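Local coordinates for protein isomaltodextranase (Arthrobacter globiformis, PDB 5AWO) that hydrolyses alpha-1,6-glucosidic linkages in dextran-like polysaccharides, releasing isomaltose units one after another from the non-reducing chain ends, at residues A[473-478]-A[605-610]; A[528-533]-A[578-583]. All coordinates share one frame; numbering follows the deposited sequence.

Contact 1 of 2, residues A[473-478]-A[605-610]; sequences TTRYPA and WIELDM
The guanidinium of R475 lies flat on the indole of W605, planes 9° apart, with W605 NE1 over its centre and R475 CZ 3.5 Å from that nitrogen. R475 CD sits over the five-membered ring in a CH-pi contact, and CZ makes an off-centre cation-pi contact. At its edge the guanidinium grips E607 side-on: in a salt bridge R475 NE (2.9 Å) and R475 NH2 (3.1 Å) both donate to E607 OE2, NE along the anti lone pair. CG of R475 is anti to the backbone N, and a bend at chi3 (-66°) lays the group over the indole. An alanine at R475 would remove both donors and the lid on W605, and would probably leave E607 OE2 poorly compensated. E607 OE1 has a salt bridge to R531, and W605 NE1 hydrogen-bonds D497 OD2. Beneath these side chains the antiparallel strands pair closely, T474 N to L608 O at 2.6 Å and Y476 N to I606 O at 2.9 Å. On the other face Y476 CB packs against I606 CG1 (3.9 Å), while the Y476 hydroxyl hydrogen-bonds to P401 O. Strand 473-477 thus flanks one side of strand 601-609 and 526-535 the other, in the carbohydrate-binding module, with 515-522 packed against the Y476 and I606 face.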
ATOM      1  N   THR A 473     -27.707  -0.411 -11.039  1.00 35.83           N
ATOM      2  CA  THR A 473     -27.516  -0.064  -9.628  1.00 35.65           C
ATOM      3  C   THR A 473     -26.314  -0.808  -9.035  1.00 33.00           C
ATOM      4  O   THR A 473     -26.321  -2.032  -8.949  1.00 33.25           O
ATOM      5  CB  THR A 473     -28.758  -0.377  -8.790  1.00 37.96           C
ATOM      6  OG1 THR A 473     -29.850   0.445  -9.230  1.00 38.53           O
ATOM      7  CG2 THR A 473     -28.510  -0.102  -7.315  1.00 37.62           C
ATOM      8  N   THR A 474     -25.321  -0.043  -8.601  1.00 30.12           N
ATOM      9  CA  THR A 474     -24.105  -0.601  -7.997  1.00 28.22           C
ATOM     10  C   THR A 474     -23.968  -0.079  -6.567  1.00 27.62           C
ATOM     11  O   THR A 474     -23.848   1.139  -6.369  1.00 29.03           O
ATOM     12  CB  THR A 474     -22.874  -0.182  -8.795  1.00 29.10           C
ATOM     13  OG1 THR A 474     -23.088  -0.427 -10.192  1.00 29.95           O
ATOM     14  CG2 THR A 474     -21.637  -0.957  -8.326  1.00 28.30           C
ATOM     15  N   ARG A 475     -23.950  -0.993  -5.591  1.00 24.42           N
ATOM     16  CA  ARG A 475     -23.746  -0.634  -4.185  1.00 23.26           C
ATOM     17  C   ARG A 475     -22.272  -0.814  -3.752  1.00 22.77           C
ATOM     18  O   ARG A 475     -21.697  -1.885  -3.945  1.00 22.48           O
ATOM     19  CB  ARG A 475     -24.636  -1.455  -3.252  1.00 23.77           C
ATOM     20  CG  ARG A 475     -24.472  -1.124  -1.776  1.00 23.95           C
ATOM     21  CD  ARG A 475     -25.324  -1.932  -0.856  1.00 24.14           C
ATOM     22  NE  ARG A 475     -26.756  -1.649  -1.058  1.00 24.13           N
ATOM     23  CZ  ARG A 475     -27.737  -2.210  -0.358  1.00 25.54           C
ATOM     24  NH1 ARG A 475     -27.504  -3.111   0.599  1.00 24.72           N
ATOM     25  NH2 ARG A 475     -29.007  -1.882  -0.645  1.00 25.96           N
ATOM     26  N   TYR A 476     -21.745   0.219  -3.103  1.00 21.60           N
ATOM     27  CA  TYR A 476     -20.407   0.249  -2.495  1.00 20.84           C
ATOM     28  C   TYR A 476     -20.524   0.411  -0.985  1.00 20.95           C
ATOM     29  O   TYR A 476     -20.762   1.512  -0.497  1.00 20.74           O
ATOM     30  CB  TYR A 476     -19.599   1.400  -3.068  1.00 20.44           C
ATOM     31  CG  TYR A 476     -19.444   1.332  -4.550  1.00 21.17           C
ATOM     32  CD1 TYR A 476     -20.452   1.790  -5.394  1.00 22.50           C
ATOM     33  CD2 TYR A 476     -18.310   0.760  -5.137  1.00 20.25           C
ATOM     34  CE1 TYR A 476     -20.308   1.730  -6.767  1.00 22.81           C
ATOM     35  CE2 TYR A 476     -18.155   0.696  -6.508  1.00 22.08           C
ATOM     36  CZ  TYR A 476     -19.166   1.161  -7.333  1.00 23.96           C
ATOM     37  OH  TYR A 476     -18.983   1.088  -8.698  1.00 24.03           O
ATOM     38  N   PRO A 477     -20.336  -0.679  -0.215  1.00 19.51           N
ATOM     39  CA  PRO A 477     -20.340  -0.602   1.234  1.00 19.14           C
ATOM     40  C   PRO A 477     -19.185   0.224   1.805  1.00 20.58           C
ATOM     41  O   PRO A 477     -18.036   0.049   1.408  1.00 19.62           O
ATOM     42  CB  PRO A 477     -20.202  -2.063   1.661  1.00 19.34           C
ATOM     43  CG  PRO A 477     -20.781  -2.823   0.515  1.00 19.49           C
ATOM     44  CD  PRO A 477     -20.271  -2.089  -0.661  1.00 18.86           C
ATOM     45  N   ALA A 478     -19.479   1.136   2.725  1.00 20.94           N
ATOM     46  CA  ALA A 478     -18.445   2.031   3.246  1.00 20.15           C
ATOM     47  C   ALA A 478     -17.428   1.283   4.100  1.00 20.03           C
ATOM     48  O   ALA A 478     -16.254   1.685   4.156  1.00 18.38           O
ATOM     49  CB  ALA A 478     -19.084   3.161   4.059  1.00 20.85           C
ATOM     50  N   TRP A 605     -23.406   3.055   3.036  1.00 21.90           N
ATOM     51  CA  TRP A 605     -23.037   2.778   1.672  1.00 23.34           C
ATOM     52  C   TRP A 605     -23.374   3.910   0.741  1.00 24.35           C
ATOM     53  O   TRP A 605     -24.123   4.826   1.129  1.00 25.72           O
ATOM     54  CB  TRP A 605     -23.649   1.460   1.171  1.00 22.48           C
ATOM     55  CG  TRP A 605     -25.162   1.199   1.338  1.00 23.30           C
ATOM     56  CD1 TRP A 605     -25.721   0.271   2.134  1.00 23.58           C
ATOM     57  CD2 TRP A 605     -26.258   1.812   0.614  1.00 25.16           C
ATOM     58  NE1 TRP A 605     -27.103   0.251   1.984  1.00 24.43           N
ATOM     59  CE2 TRP A 605     -27.446   1.192   1.055  1.00 25.23           C
ATOM     60  CE3 TRP A 605     -26.344   2.814  -0.355  1.00 25.82           C
ATOM     61  CZ2 TRP A 605     -28.714   1.563   0.568  1.00 25.01           C
ATOM     62  CZ3 TRP A 605     -27.611   3.180  -0.836  1.00 27.25           C
ATOM     63  CH2 TRP A 605     -28.764   2.549  -0.370  1.00 25.85           C
ATOM     64  N   ILE A 606     -22.777   3.905  -0.438  1.00 24.21           N
ATOM     65  CA  ILE A 606     -23.292   4.665  -1.568  1.00 24.56           C
ATOM     66  C   ILE A 606     -23.795   3.700  -2.644  1.00 26.09           C
ATOM     67  O   ILE A 606     -23.374   2.536  -2.715  1.00 25.65           O
ATOM     68  CB  ILE A 606     -22.284   5.678  -2.169  1.00 24.94           C
ATOM     69  CG1 ILE A 606     -21.102   4.973  -2.855  1.00 24.48           C
ATOM     70  CG2 ILE A 606     -21.786   6.647  -1.103  1.00 25.77           C
ATOM     71  CD1 ILE A 606     -20.266   5.914  -3.677  1.00 25.05           C
ATOM     72  N   GLU A 607     -24.728   4.178  -3.457  1.00 26.85           N
ATOM     73  CA  GLU A 607     -25.201   3.458  -4.632  1.00 27.92           C
ATOM     74  C   GLU A 607     -25.141   4.362  -5.834  1.00 30.57           C
ATOM     75  O   GLU A 607     -25.445   5.561  -5.732  1.00 30.99           O
ATOM     76  CB  GLU A 607     -26.617   2.944  -4.428  1.00 28.54           C
ATOM     77  CG  GLU A 607     -26.673   1.600  -3.746  1.00 28.25           C
ATOM     78  CD  GLU A 607     -28.068   1.051  -3.631  1.00 29.89           C
ATOM     79  OE1 GLU A 607     -29.004   1.676  -4.210  1.00 28.69           O
ATOM     80  OE2 GLU A 607     -28.226   0.001  -2.977  1.00 25.43           O
ATOM     81  N   LEU A 608     -24.704   3.808  -6.959  1.00 32.20           N
ATOM     82  CA  LEU A 608     -24.710   4.510  -8.229  1.00 34.96           C
ATOM     83  C   LEU A 608     -25.587   3.742  -9.198  1.00 38.43           C
ATOM     84  O   LEU A 608     -25.696   2.510  -9.116  1.00 35.01           O
ATOM     85  CB  LEU A 608     -23.303   4.631  -8.809  1.00 37.47           C
ATOM     86  CG  LEU A 608     -22.383   5.712  -8.258  1.00 39.30           C
ATOM     87  CD1 LEU A 608     -22.917   7.100  -8.613  1.00 39.56           C
ATOM     88  CD2 LEU A 608     -22.188   5.557  -6.754  1.00 39.94           C
ATOM     89  N   ASP A 609     -26.227   4.486 -10.104  1.00 41.07           N
ATOM     90  CA  ASP A 609     -26.937   3.915 -11.244  1.00 42.44           C
ATOM     91  C   ASP A 609     -26.168   4.287 -12.499  1.00 45.06           C
ATOM     92  O   ASP A 609     -26.293   5.399 -13.001  1.00 45.45           O
ATOM     93  CB  ASP A 609     -28.363   4.462 -11.324  1.00 44.28           C
ATOM     94  CG  ASP A 609     -29.193   4.128 -10.104  1.00 42.62           C
ATOM     95  OD1 ASP A 609     -28.922   3.114  -9.421  1.00 47.27           O
ATOM     96  OD2 ASP A 609     -30.139   4.881  -9.826  1.00 41.27           O
ATOM     97  N   MET A 610     -25.349   3.360 -12.994  1.00 45.96           N
ATOM     98  CA  MET A 610     -24.485   3.634 -14.140  1.00 49.56           C
ATOM     99  C   MET A 610     -25.102   3.083 -15.421  1.00 49.97           C
ATOM    100  O   MET A 610     -26.164   2.464 -15.385  1.00 48.09           O
ATOM    101  CB  MET A 610     -23.061   3.090 -13.914  1.00 52.15           C
ATOM    102  CG  MET A 610     -22.942   1.614 -13.558  1.00 53.31           C
ATOM    103  SD  MET A 610     -21.231   1.148 -13.208  1.00 54.63           S
ATOM    104  CE  MET A 610     -20.974   1.921 -11.609  1.00 56.75           C
ATOM    105  OXT MET A 610     -24.566   3.265 -16.514  1.00 52.82           O
TER

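Contact 2 of 2, residues A[528-533]-A[578-583]; sequences YAIRYR and GTITLD
The ring of Y528 meets the neighbouring strand by its edge: L582 O lies in the ring plane, 2.9 Å from Y528 CE1, and CB of L582 comes to 3.4 Å from Y528 CD1. CG of Y528 is anti to the carbonyl carbon (chi1 -59°), which sets the CD1/CE1 edge of the ring against L582, whose side chain crosses it obliquely. The hydroxyl hydrogen-bonds to H524 O, and the H524 ring also meets that of Y528, so the hydroxyl is tethered while the ring edge abuts L582 O. The other flat group, the Y532 ring, has I530 CG1 of its own strand over one face, toward the rim.

On the same face of the sheet as Y528, I530 and I580 meet through their CG2 methyls, 4.0 Å apart; in each, CG1 is anti to the backbone N and CG2 takes the crowded position. G578, paired with I530, brings its backbone up against this methyl, with I530 CG2 3.5 Å from G578 C.

Four backbone bonds join the strands. I580 N to Y528 O is almost straight (178°), whereas I530 N approaches G578 O from above the carbonyl plane. The short strand directions lie 128° apart, a strong twist, and pairing continues past I530, where Y532 bonds through its backbone to A576. Y528 and L582 touch strand 515-522, I580 and L582 touch 542-549 and 585-592, and I530 packs on L608 of the adjacent strand 601-609: the two-sheet packing of the beta-sandwich fold of family 35 carbohydrate-binding modules.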
ATOM      1  N   TYR A 528     -24.578  11.236 -13.337  1.00 38.63           N
ATOM      2  CA  TYR A 528     -25.139   9.959 -12.854  1.00 34.84           C
ATOM      3  C   TYR A 528     -25.871  10.136 -11.506  1.00 34.32           C
ATOM      4  O   TYR A 528     -25.510  11.009 -10.710  1.00 37.58           O
ATOM      5  CB  TYR A 528     -24.017   8.887 -12.705  1.00 33.86           C
ATOM      6  CG  TYR A 528     -23.229   8.554 -13.973  1.00 29.62           C
ATOM      7  CD1 TYR A 528     -22.234   9.387 -14.426  1.00 32.05           C
ATOM      8  CD2 TYR A 528     -23.471   7.385 -14.705  1.00 31.70           C
ATOM      9  CE1 TYR A 528     -21.509   9.093 -15.565  1.00 30.06           C
ATOM     10  CE2 TYR A 528     -22.753   7.077 -15.856  1.00 27.73           C
ATOM     11  CZ  TYR A 528     -21.762   7.944 -16.288  1.00 29.64           C
ATOM     12  OH  TYR A 528     -20.999   7.695 -17.434  1.00 29.88           O
ATOM     13  N   ALA A 529     -26.868   9.287 -11.251  1.00 34.31           N
ATOM     14  CA  ALA A 529     -27.669   9.289 -10.004  1.00 33.93           C
ATOM     15  C   ALA A 529     -27.036   8.540  -8.801  1.00 36.20           C
ATOM     16  O   ALA A 529     -26.819   7.321  -8.855  1.00 36.61           O
ATOM     17  CB  ALA A 529     -29.035   8.706 -10.272  1.00 36.25           C
ATOM     18  N   ILE A 530     -26.819   9.252  -7.697  1.00 34.89           N
ATOM     19  CA  ILE A 530     -26.172   8.668  -6.506  1.00 33.73           C
ATOM     20  C   ILE A 530     -27.077   8.662  -5.273  1.00 33.25           C
ATOM     21  O   ILE A 530     -27.887   9.573  -5.091  1.00 35.01           O
ATOM     22  CB  ILE A 530     -24.846   9.384  -6.190  1.00 32.23           C
ATOM     23  CG1 ILE A 530     -24.166   8.765  -4.962  1.00 30.86           C
ATOM     24  CG2 ILE A 530     -25.047  10.886  -5.961  1.00 32.09           C
ATOM     25  CD1 ILE A 530     -22.698   9.095  -4.880  1.00 30.47           C
ATOM     26  N   ARG A 531     -26.930   7.638  -4.427  1.00 31.99           N
ATOM     27  CA  ARG A 531     -27.638   7.539  -3.152  1.00 30.58           C
ATOM     28  C   ARG A 531     -26.660   7.279  -2.004  1.00 31.09           C
ATOM     29  O   ARG A 531     -25.643   6.615  -2.207  1.00 28.62           O
ATOM     30  CB  ARG A 531     -28.706   6.443  -3.201  1.00 34.22           C
ATOM     31  CG  ARG A 531     -29.911   6.774  -4.086  1.00 34.29           C
ATOM     32  CD  ARG A 531     -30.934   5.644  -4.131  1.00 35.82           C
ATOM     33  NE  ARG A 531     -30.425   4.433  -4.783  1.00 34.99           N
ATOM     34  CZ  ARG A 531     -30.220   4.287  -6.094  1.00 39.04           C
ATOM     35  NH1 ARG A 531     -30.489   5.270  -6.960  1.00 37.62           N
ATOM     36  NH2 ARG A 531     -29.736   3.130  -6.553  1.00 39.72           N
ATOM     37  N   TYR A 532     -26.983   7.783  -0.816  1.00 28.05           N
ATOM     38  CA  TYR A 532     -26.147   7.650   0.382  1.00 26.48           C
ATOM     39  C   TYR A 532     -26.995   7.119   1.539  1.00 27.38           C
ATOM     40  O   TYR A 532     -27.919   7.809   1.997  1.00 27.99           O
ATOM     41  CB  TYR A 532     -25.569   9.018   0.796  1.00 25.44           C
ATOM     42  CG  TYR A 532     -24.947   9.873  -0.279  1.00 26.00           C
ATOM     43  CD1 TYR A 532     -25.730  10.700  -1.098  1.00 25.32           C
ATOM     44  CD2 TYR A 532     -23.560   9.947  -0.436  1.00 23.97           C
ATOM     45  CE1 TYR A 532     -25.149  11.510  -2.055  1.00 26.66           C
ATOM     46  CE2 TYR A 532     -22.972  10.745  -1.403  1.00 25.69           C
ATOM     47  CZ  TYR A 532     -23.762  11.545  -2.218  1.00 25.64           C
ATOM     48  OH  TYR A 532     -23.146  12.334  -3.167  1.00 27.85           O
ATOM     49  N   ARG A 533     -26.731   5.902   2.018  1.00 26.85           N
ATOM     50  CA  ARG A 533     -27.431   5.408   3.196  1.00 25.82           C
ATOM     51  C   ARG A 533     -26.651   5.831   4.424  1.00 28.29           C
ATOM     52  O   ARG A 533     -25.451   5.526   4.543  1.00 24.90           O
ATOM     53  CB  ARG A 533     -27.658   3.884   3.187  1.00 27.09           C
ATOM     54  CG  ARG A 533     -28.616   3.418   4.273  1.00 27.29           C
ATOM     55  CD  ARG A 533     -29.048   1.968   4.118  1.00 28.65           C
ATOM     56  NE  ARG A 533     -30.204   1.644   4.965  1.00 27.06           N
ATOM     57  CZ  ARG A 533     -30.190   0.952   6.102  1.00 27.82           C
ATOM     58  NH1 ARG A 533     -29.067   0.440   6.602  1.00 27.53           N
ATOM     59  NH2 ARG A 533     -31.321   0.728   6.753  1.00 29.90           N
ATOM     60  N   GLY A 578     -28.854  12.193  -4.672  1.00 34.33           N
ATOM     61  CA  GLY A 578     -28.087  13.202  -5.335  1.00 33.01           C
ATOM     62  C   GLY A 578     -27.788  12.898  -6.777  1.00 31.77           C
ATOM     63  O   GLY A 578     -28.211  11.879  -7.327  1.00 34.10           O
ATOM     64  N   THR A 579     -27.048  13.815  -7.371  1.00 33.55           N
ATOM     65  CA  THR A 579     -26.595  13.728  -8.733  1.00 35.46           C
ATOM     66  C   THR A 579     -25.121  14.052  -8.709  1.00 34.60           C
ATOM     67  O   THR A 579     -24.702  15.048  -8.125  1.00 35.30           O
ATOM     68  CB  THR A 579     -27.314  14.769  -9.620  1.00 37.62           C
ATOM     69  OG1 THR A 579     -28.671  14.380  -9.789  1.00 40.88           O
ATOM     70  CG2 THR A 579     -26.652  14.881 -10.993  1.00 38.80           C
ATOM     71  N   ILE A 580     -24.334  13.223  -9.376  1.00 33.42           N
ATOM     72  CA  ILE A 580     -22.904  13.413  -9.411  1.00 32.34           C
ATOM     73  C   ILE A 580     -22.453  13.275 -10.859  1.00 31.47           C
ATOM     74  O   ILE A 580     -22.925  12.387 -11.572  1.00 34.10           O
ATOM     75  CB  ILE A 580     -22.218  12.409  -8.450  1.00 30.90           C
ATOM     76  CG1 ILE A 580     -20.756  12.777  -8.231  1.00 30.29           C
ATOM     77  CG2 ILE A 580     -22.368  10.977  -8.951  1.00 31.12           C
ATOM     78  CD1 ILE A 580     -20.119  12.014  -7.081  1.00 29.46           C
ATOM     79  N   THR A 581     -21.598  14.179 -11.313  1.00 32.45           N
ATOM     80  CA  THR A 581     -21.037  14.082 -12.648  1.00 34.07           C
ATOM     81  C   THR A 581     -19.824  13.155 -12.574  1.00 34.79           C
ATOM     82  O   THR A 581     -18.817  13.537 -11.981  1.00 38.04           O
ATOM     83  CB  THR A 581     -20.716  15.471 -13.281  1.00 35.94           C
ATOM     84  OG1 THR A 581     -19.832  16.263 -12.462  1.00 39.10           O
ATOM     85  CG2 THR A 581     -22.018  16.255 -13.469  1.00 35.27           C
ATOM     86  N   LEU A 582     -19.969  11.943 -13.135  1.00 32.55           N
ATOM     87  CA  LEU A 582     -18.866  10.945 -13.260  1.00 31.55           C
ATOM     88  C   LEU A 582     -18.435  10.820 -14.719  1.00 30.73           C
ATOM     89  O   LEU A 582     -19.256  10.938 -15.639  1.00 30.16           O
ATOM     90  CB  LEU A 582     -19.292   9.564 -12.734  1.00 33.33           C
ATOM     91  CG  LEU A 582     -19.889   9.485 -11.341  1.00 33.32           C
ATOM     92  CD1 LEU A 582     -20.449   8.102 -11.078  1.00 35.07           C
ATOM     93  CD2 LEU A 582     -18.873   9.883 -10.277  1.00 34.12           C
ATOM     94  N   ASP A 583     -17.142  10.593 -14.943  1.00 29.27           N
ATOM     95  CA  ASP A 583     -16.596  10.459 -16.286  1.00 29.68           C
ATOM     96  C   ASP A 583     -16.476   8.975 -16.617  1.00 31.40           C
ATOM     97  O   ASP A 583     -16.577   8.141 -15.723  1.00 31.66           O
ATOM     98  CB  ASP A 583     -15.239  11.197 -16.425  1.00 27.90           C
ATOM     99  CG  ASP A 583     -15.384  12.725 -16.600  1.00 31.48           C
ATOM    100  OD1 ASP A 583     -16.515  13.197 -16.801  1.00 30.48           O
ATOM    101  OD2 ASP A 583     -14.359  13.489 -16.576  1.00 28.24           O
TER

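How the contacts relate
Contact 1 pairs strand 473-477 with the last strand of the chain, 601-609, which returns after more than a hundred residues to run antiparallel to it. Contact 2 closes a shorter loop nested inside that one, joining strand 526-535 to strand 574-582. The two share a sheet, in which 601-609 and 526-535 are neighbours, so the strand order at this side runs 473-477, 601-609, 526-535, 574-582. Their centres lie about 9 Å apart. R531 of contact 2 spans the seam with two salt bridges, R531 NH2 to E607 OE1 and R531 NH1 to D609 OD2, each 2.9 Å, tying the C-terminal strand to strand 526-535.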